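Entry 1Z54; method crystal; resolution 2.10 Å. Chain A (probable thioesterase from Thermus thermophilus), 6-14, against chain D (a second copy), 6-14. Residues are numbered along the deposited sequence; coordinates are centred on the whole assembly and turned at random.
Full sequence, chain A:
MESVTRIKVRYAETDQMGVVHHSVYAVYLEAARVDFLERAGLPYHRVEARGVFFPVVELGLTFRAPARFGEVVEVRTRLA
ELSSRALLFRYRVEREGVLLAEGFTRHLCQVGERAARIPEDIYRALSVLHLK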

ATOM      1  N   ARG A   6      -8.160   6.414 -16.908  1.00 19.63           N
ATOM      2  CA  ARG A   6      -6.829   7.006 -16.895  1.00 22.41           C
ATOM      3  C   ARG A   6      -6.312   7.062 -15.454  1.00 21.77           C
ATOM      4  O   ARG A   6      -7.020   7.495 -14.545  1.00 21.85           O
ATOM      5  N   ILE A   7      -5.079   6.615 -15.249  1.00 19.89           N
ATOM      6  CA  ILE A   7      -4.495   6.611 -13.913  1.00 17.63           C
ATOM      7  C   ILE A   7      -3.096   7.206 -13.916  1.00 16.13           C
ATOM      8  O   ILE A   7      -2.194   6.699 -14.586  1.00 15.58           O
ATOM      9  N   LYS A   8      -2.920   8.294 -13.175  1.00 16.96           N
ATOM     10  CA  LYS A   8      -1.614   8.933 -13.072  1.00 18.28           C
ATOM     11  C   LYS A   8      -0.797   8.172 -12.026  1.00 17.65           C
ATOM     12  O   LYS A   8      -1.203   8.069 -10.867  1.00 16.81           O
ATOM     13  N   VAL A   9       0.347   7.630 -12.438  1.00 16.40           N
ATOM     14  CA  VAL A   9       1.192   6.881 -11.515  1.00 17.44           C
ATOM     15  C   VAL A   9       1.607   7.729 -10.325  1.00 16.84           C
ATOM     16  O   VAL A   9       1.975   8.894 -10.471  1.00 17.34           O
ATOM     17  N   ARG A  10       1.535   7.140  -9.141  1.00 18.48           N
ATOM     18  CA  ARG A  10       1.926   7.832  -7.925  1.00 19.17           C
ATOM     19  C   ARG A  10       3.331   7.382  -7.507  1.00 19.90           C
ATOM     20  O   ARG A  10       3.699   6.215  -7.667  1.00 18.84           O
ATOM     21  N   TYR A  11       4.118   8.328  -7.002  1.00 19.50           N
ATOM     22  CA  TYR A  11       5.490   8.071  -6.577  1.00 19.00           C
ATOM     23  C   TYR A  11       5.566   6.867  -5.638  1.00 18.56           C
ATOM     24  O   TYR A  11       6.414   5.989  -5.802  1.00 17.22           O
ATOM     25  N   ALA A  12       4.671   6.835  -4.654  1.00 16.63           N
ATOM     26  CA  ALA A  12       4.620   5.749  -3.679  1.00 15.65           C
ATOM     27  C   ALA A  12       4.478   4.365  -4.310  1.00 15.49           C
ATOM     28  O   ALA A  12       4.841   3.367  -3.697  1.00 16.39           O
ATOM     29  N   GLU A  13       3.955   4.307  -5.531  1.00 14.46           N
ATOM     30  CA  GLU A  13       3.745   3.032  -6.209  1.00 15.91           C
ATOM     31  C   GLU A  13       4.973   2.469  -6.948  1.00 16.50           C
ATOM     32  O   GLU A  13       4.950   1.337  -7.416  1.00 16.65           O
ATOM     33  N   THR A  14       6.046   3.247  -7.043  1.00 18.65           N
ATOM     34  CA  THR A  14       7.262   2.782  -7.715  1.00 21.60           C
ATOM     35  C   THR A  14       8.117   1.930  -6.759  1.00 22.78           C
ATOM     36  O   THR A  14       8.084   2.142  -5.543  1.00 23.52           O
TER
ATOM     37  N   ARG D   6      -7.974  16.698  -6.937  1.00 21.72           N
ATOM     38  CA  ARG D   6      -9.156  15.889  -6.690  1.00 22.12           C
ATOM     39  C   ARG D   6      -8.740  14.425  -6.634  1.00 19.73           C
ATOM     40  O   ARG D   6      -8.126  13.910  -7.567  1.00 17.02           O
ATOM     41  N   ILE D   7      -9.061  13.758  -5.531  1.00 17.50           N
ATOM     42  CA  ILE D   7      -8.705  12.357  -5.389  1.00 15.18           C
ATOM     43  C   ILE D   7      -9.914  11.469  -5.141  1.00 14.54           C
ATOM     44  O   ILE D   7     -10.635  11.637  -4.165  1.00 11.88           O
ATOM     45  N   LYS D   8     -10.128  10.525  -6.040  1.00 14.85           N
ATOM     46  CA  LYS D   8     -11.216   9.583  -5.889  1.00 17.29           C
ATOM     47  C   LYS D   8     -10.676   8.443  -5.015  1.00 17.15           C
ATOM     48  O   LYS D   8      -9.671   7.809  -5.352  1.00 16.28           O
ATOM     49  N   VAL D   9     -11.329   8.212  -3.879  1.00 15.90           N
ATOM     50  CA  VAL D   9     -10.912   7.174  -2.944  1.00 14.43           C
ATOM     51  C   VAL D   9     -10.987   5.788  -3.582  1.00 16.37           C
ATOM     52  O   VAL D   9     -11.977   5.450  -4.240  1.00 13.17           O
ATOM     53  N   ARG D  10      -9.935   4.992  -3.390  1.00 15.35           N
ATOM     54  CA  ARG D  10      -9.892   3.644  -3.940  1.00 15.82           C
ATOM     55  C   ARG D  10     -10.351   2.636  -2.899  1.00 17.30           C
ATOM     56  O   ARG D  10     -10.122   2.816  -1.700  1.00 15.43           O
ATOM     57  N   TYR D  11     -11.009   1.580  -3.366  1.00 15.14           N
ATOM     58  CA  TYR D  11     -11.491   0.535  -2.478  1.00 15.59           C
ATOM     59  C   TYR D  11     -10.310  -0.018  -1.668  1.00 17.31           C
ATOM     60  O   TYR D  11     -10.436  -0.297  -0.472  1.00 17.00           O
ATOM     61  N   ALA D  12      -9.165  -0.163  -2.329  1.00 14.68           N
ATOM     62  CA  ALA D  12      -7.966  -0.682  -1.693  1.00 16.42           C
ATOM     63  C   ALA D  12      -7.448   0.211  -0.569  1.00 16.63           C
ATOM     64  O   ALA D  12      -6.670  -0.241   0.265  1.00 17.36           O
ATOM     65  N   GLU D  13      -7.872   1.469  -0.537  1.00 17.49           N
ATOM     66  CA  GLU D  13      -7.403   2.380   0.504  1.00 14.98           C
ATOM     67  C   GLU D  13      -8.261   2.426   1.781  1.00 16.49           C
ATOM     68  O   GLU D  13      -7.846   3.012   2.785  1.00 13.77           O
ATOM     69  N   THR D  14      -9.446   1.815   1.756  1.00 15.80           N
ATOM     70  CA  THR D  14     -10.296   1.810   2.946  1.00 19.39           C
ATOM     71  C   THR D  14      -9.932   0.596   3.789  1.00 20.31           C
ATOM     72  O   THR D  14      -9.538  -0.442   3.253  1.00 21.51           O
TER

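The two stretches touch directly through side chains alone: the nearest CA atoms, I7(A) CA and K8(D) CA, are 10.9 Å apart. The gap is spanned chiefly by R10(A), E13(A), R10(D) and E13(D), whose CA-to-CB bonds point toward the opposing stretch. The guanidinium groups of R10(A) and R10(D) stack flat at the centre, with planes at 3° and centres 4.0 Å apart, although this brings R10(A) NH1 within 3.9 Å of R10(D) NH1. Carboxylates at the edges of the stack offset the like charges. R10(D) NH1 donates to E13(A) OE2 at 2.9 Å, and R10(A) NH1 reaches E13(D) OE2 at 2.6 Å; both pairs are salt bridges, the second with a weak hydrogen bond because its angle is only 125°.

The arginines reach these equivalent positions by different routes. R10(D) is extended, m at chi1 and t at chi2 and chi3, whereas R10(A) has chi1 at -96° and chi2 at 126°, both between wells, followed by a p chi3. The glutamates, by contrast, match: each is m, t, with chi3 of -43° in E13(A) and -35° in E13(D). This conformation lets each carboxylate serve two sides. OE1 turns back to accept from the arginine backbone of its own chain (R10(A) N to E13(A) OE1, 2.8 Å; R10(D) N to E13(D) OE1, 3.0 Å), leaving OE2 for the arginine across the interface.

Two waters complete the polar network. Water 1 donates to K8(A) O and E13(A) OE1 and accepts from R10(D) NH2 at 2.7 Å; water 2 joins K8(D) O and E13(D) OE1 to R10(A) NH2 by a weak 3.3 Å bond. I7(A) and I7(D), both m and t, point sideways and make van der Waals contact with the guanidinium group opposite: I7(A) CG2 lies 3.5 Å from R10(D) NH2, and I7(D) CG2 4.3 Å from R10(A) NH2. V9(A) and V9(D) point away.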

ATOM      1  CB  ARG A   6      -6.861   8.410 -17.508  1.00 25.59           C
ATOM      2  CG  ARG A   6      -7.147   8.413 -19.005  1.00 33.62           C
ATOM      3  CD  ARG A   6      -7.170   9.824 -19.576  1.00 39.68           C
ATOM      4  NE  ARG A   6      -5.902  10.513 -19.352  1.00 47.31           N
ATOM      5  CZ  ARG A   6      -5.613  11.726 -19.817  1.00 50.44           C
ATOM      6  NH1 ARG A   6      -4.429  12.269 -19.559  1.00 52.32           N
ATOM      7  NH2 ARG A   6      -6.506  12.398 -20.542  1.00 51.89           N
ATOM      8  CB  ILE A   7      -4.429   5.168 -13.343  1.00 18.04           C
ATOM      9  CG1 ILE A   7      -5.844   4.624 -13.130  1.00 16.28           C
ATOM     10  CG2 ILE A   7      -3.659   5.151 -12.031  1.00 15.78           C
ATOM     11  CD1 ILE A   7      -5.888   3.197 -12.587  1.00 14.72           C
ATOM     12  CB  LYS A   8      -1.774  10.389 -12.649  1.00 19.32           C
ATOM     13  CG  LYS A   8      -0.473  11.169 -12.554  1.00 22.25           C
ATOM     14  CD  LYS A   8      -0.757  12.634 -12.249  1.00 25.82           C
ATOM     15  CE  LYS A   8       0.510  13.430 -12.023  1.00 27.91           C
ATOM     16  NZ  LYS A   8       0.228  14.900 -11.920  1.00 32.92           N
ATOM     17  CB  VAL A   9       2.472   6.358 -12.196  1.00 16.25           C
ATOM     18  CG1 VAL A   9       3.380   5.689 -11.149  1.00 12.66           C
ATOM     19  CG2 VAL A   9       2.105   5.366 -13.289  1.00 17.01           C
ATOM     20  CB  ARG A  10       0.888   7.571  -6.824  1.00 22.02           C
ATOM     21  CG  ARG A  10      -0.155   8.697  -6.740  1.00 25.71           C
ATOM     22  CD  ARG A  10      -1.621   8.255  -6.839  1.00 25.11           C
ATOM     23  NE  ARG A  10      -2.067   7.480  -5.693  1.00 23.05           N
ATOM     24  CZ  ARG A  10      -3.315   7.468  -5.228  1.00 20.79           C
ATOM     25  NH1 ARG A  10      -3.622   6.719  -4.178  1.00 13.06           N
ATOM     26  NH2 ARG A  10      -4.253   8.217  -5.790  1.00 22.23           N
ATOM     27  CB  TYR A  11       6.054   9.306  -5.870  1.00 19.50           C
ATOM     28  CG  TYR A  11       7.559   9.316  -5.760  1.00 22.43           C
ATOM     29  CD1 TYR A  11       8.350   9.688  -6.848  1.00 23.96           C
ATOM     30  CD2 TYR A  11       8.198   8.918  -4.583  1.00 23.68           C
ATOM     31  CE1 TYR A  11       9.737   9.663  -6.772  1.00 26.35           C
ATOM     32  CE2 TYR A  11       9.590   8.887  -4.495  1.00 26.98           C
ATOM     33  CZ  TYR A  11      10.352   9.259  -5.596  1.00 28.14           C
ATOM     34  OH  TYR A  11      11.726   9.208  -5.529  1.00 31.22           O
ATOM     35  CB  ALA A  12       3.463   5.986  -2.708  1.00 15.11           C
ATOM     36  CB  GLU A  13       2.539   3.172  -7.158  1.00 17.03           C
ATOM     37  CG  GLU A  13       1.333   3.813  -6.453  1.00 15.80           C
ATOM     38  CD  GLU A  13       0.164   4.122  -7.375  1.00 14.75           C
ATOM     39  OE1 GLU A  13       0.396   4.621  -8.491  1.00 14.74           O
ATOM     40  OE2 GLU A  13      -0.995   3.885  -6.970  1.00 12.54           O
ATOM     41  CB  THR A  14       8.128   3.972  -8.183  1.00 22.43           C
ATOM     42  OG1 THR A  14       8.601   4.692  -7.037  1.00 22.44           O
ATOM     43  CG2 THR A  14       7.322   4.907  -9.069  1.00 22.74           C
TER
ATOM     44  CB  ARG D   6     -10.206  16.102  -7.794  1.00 24.71           C
ATOM     45  CG  ARG D   6     -10.997  17.400  -7.646  1.00 30.20           C
ATOM     46  CD  ARG D   6     -11.996  17.612  -8.788  1.00 34.11           C
ATOM     47  NE  ARG D   6     -13.085  16.631  -8.803  1.00 38.01           N
ATOM     48  CZ  ARG D   6     -14.036  16.539  -7.874  1.00 39.54           C
ATOM     49  NH1 ARG D   6     -14.046  17.369  -6.837  1.00 41.01           N
ATOM     50  NH2 ARG D   6     -14.988  15.620  -7.985  1.00 40.59           N
ATOM     51  CB  ILE D   7      -7.719  12.135  -4.230  1.00 16.75           C
ATOM     52  CG1 ILE D   7      -6.454  12.962  -4.455  1.00 16.79           C
ATOM     53  CG2 ILE D   7      -7.380  10.644  -4.114  1.00 13.80           C
ATOM     54  CD1 ILE D   7      -5.340  12.662  -3.479  1.00 15.18           C
ATOM     55  CB  LYS D   8     -11.645   9.073  -7.264  1.00 20.12           C
ATOM     56  CG  LYS D   8     -12.908   8.229  -7.260  1.00 23.96           C
ATOM     57  CD  LYS D   8     -13.732   8.497  -8.513  1.00 30.77           C
ATOM     58  CE  LYS D   8     -12.875   8.460  -9.774  1.00 34.08           C
ATOM     59  NZ  LYS D   8     -13.621   8.985 -10.946  1.00 35.83           N
ATOM     60  CB  VAL D   9     -11.796   7.193  -1.662  1.00 16.70           C
ATOM     61  CG1 VAL D   9     -11.358   6.083  -0.694  1.00 10.98           C
ATOM     62  CG2 VAL D   9     -11.717   8.560  -0.986  1.00 12.05           C
ATOM     63  CB  ARG D  10      -8.473   3.295  -4.414  1.00 17.04           C
ATOM     64  CG  ARG D  10      -8.006   4.127  -5.596  1.00 16.24           C
ATOM     65  CD  ARG D  10      -6.553   3.857  -5.960  1.00 17.20           C
ATOM     66  NE  ARG D  10      -6.140   4.648  -7.119  1.00 19.62           N
ATOM     67  CZ  ARG D  10      -4.895   4.709  -7.590  1.00 21.25           C
ATOM     68  NH1 ARG D  10      -3.913   4.028  -7.004  1.00 20.26           N
ATOM     69  NH2 ARG D  10      -4.632   5.445  -8.661  1.00 20.63           N
ATOM     70  CB  TYR D  11     -12.130  -0.594  -3.291  1.00 11.89           C
ATOM     71  CG  TYR D  11     -12.915  -1.572  -2.455  1.00 16.98           C
ATOM     72  CD1 TYR D  11     -14.253  -1.320  -2.108  1.00 16.63           C
ATOM     73  CD2 TYR D  11     -12.319  -2.739  -1.982  1.00 15.39           C
ATOM     74  CE1 TYR D  11     -14.969  -2.211  -1.312  1.00 17.15           C
ATOM     75  CE2 TYR D  11     -13.021  -3.632  -1.187  1.00 17.72           C
ATOM     76  CZ  TYR D  11     -14.342  -3.365  -0.854  1.00 17.83           C
ATOM     77  OH  TYR D  11     -15.020  -4.254  -0.053  1.00 21.07           O
ATOM     78  CB  ALA D  12      -6.863  -0.891  -2.737  1.00 14.22           C
ATOM     79  CB  GLU D  13      -7.242   3.784  -0.086  1.00 17.09           C
ATOM     80  CG  GLU D  13      -6.341   3.803  -1.321  1.00 17.75           C
ATOM     81  CD  GLU D  13      -6.307   5.146  -2.025  1.00 15.87           C
ATOM     82  OE1 GLU D  13      -7.346   5.837  -2.059  1.00 14.56           O
ATOM     83  OE2 GLU D  13      -5.238   5.503  -2.562  1.00 18.61           O
ATOM     84  CB  THR D  14     -11.793   1.686   2.614  1.00 21.48           C
ATOM     85  OG1 THR D  14     -12.075   0.333   2.234  1.00 23.38           O
ATOM     86  CG2 THR D  14     -12.185   2.637   1.495  1.00 21.73           C
TER
HETATM   87  O   HOH W   1      -1.980   6.009  -8.999  1.00 17.67           O
HETATM   88  O   HOH W   2      -7.096   7.159  -4.469  1.00 10.48           O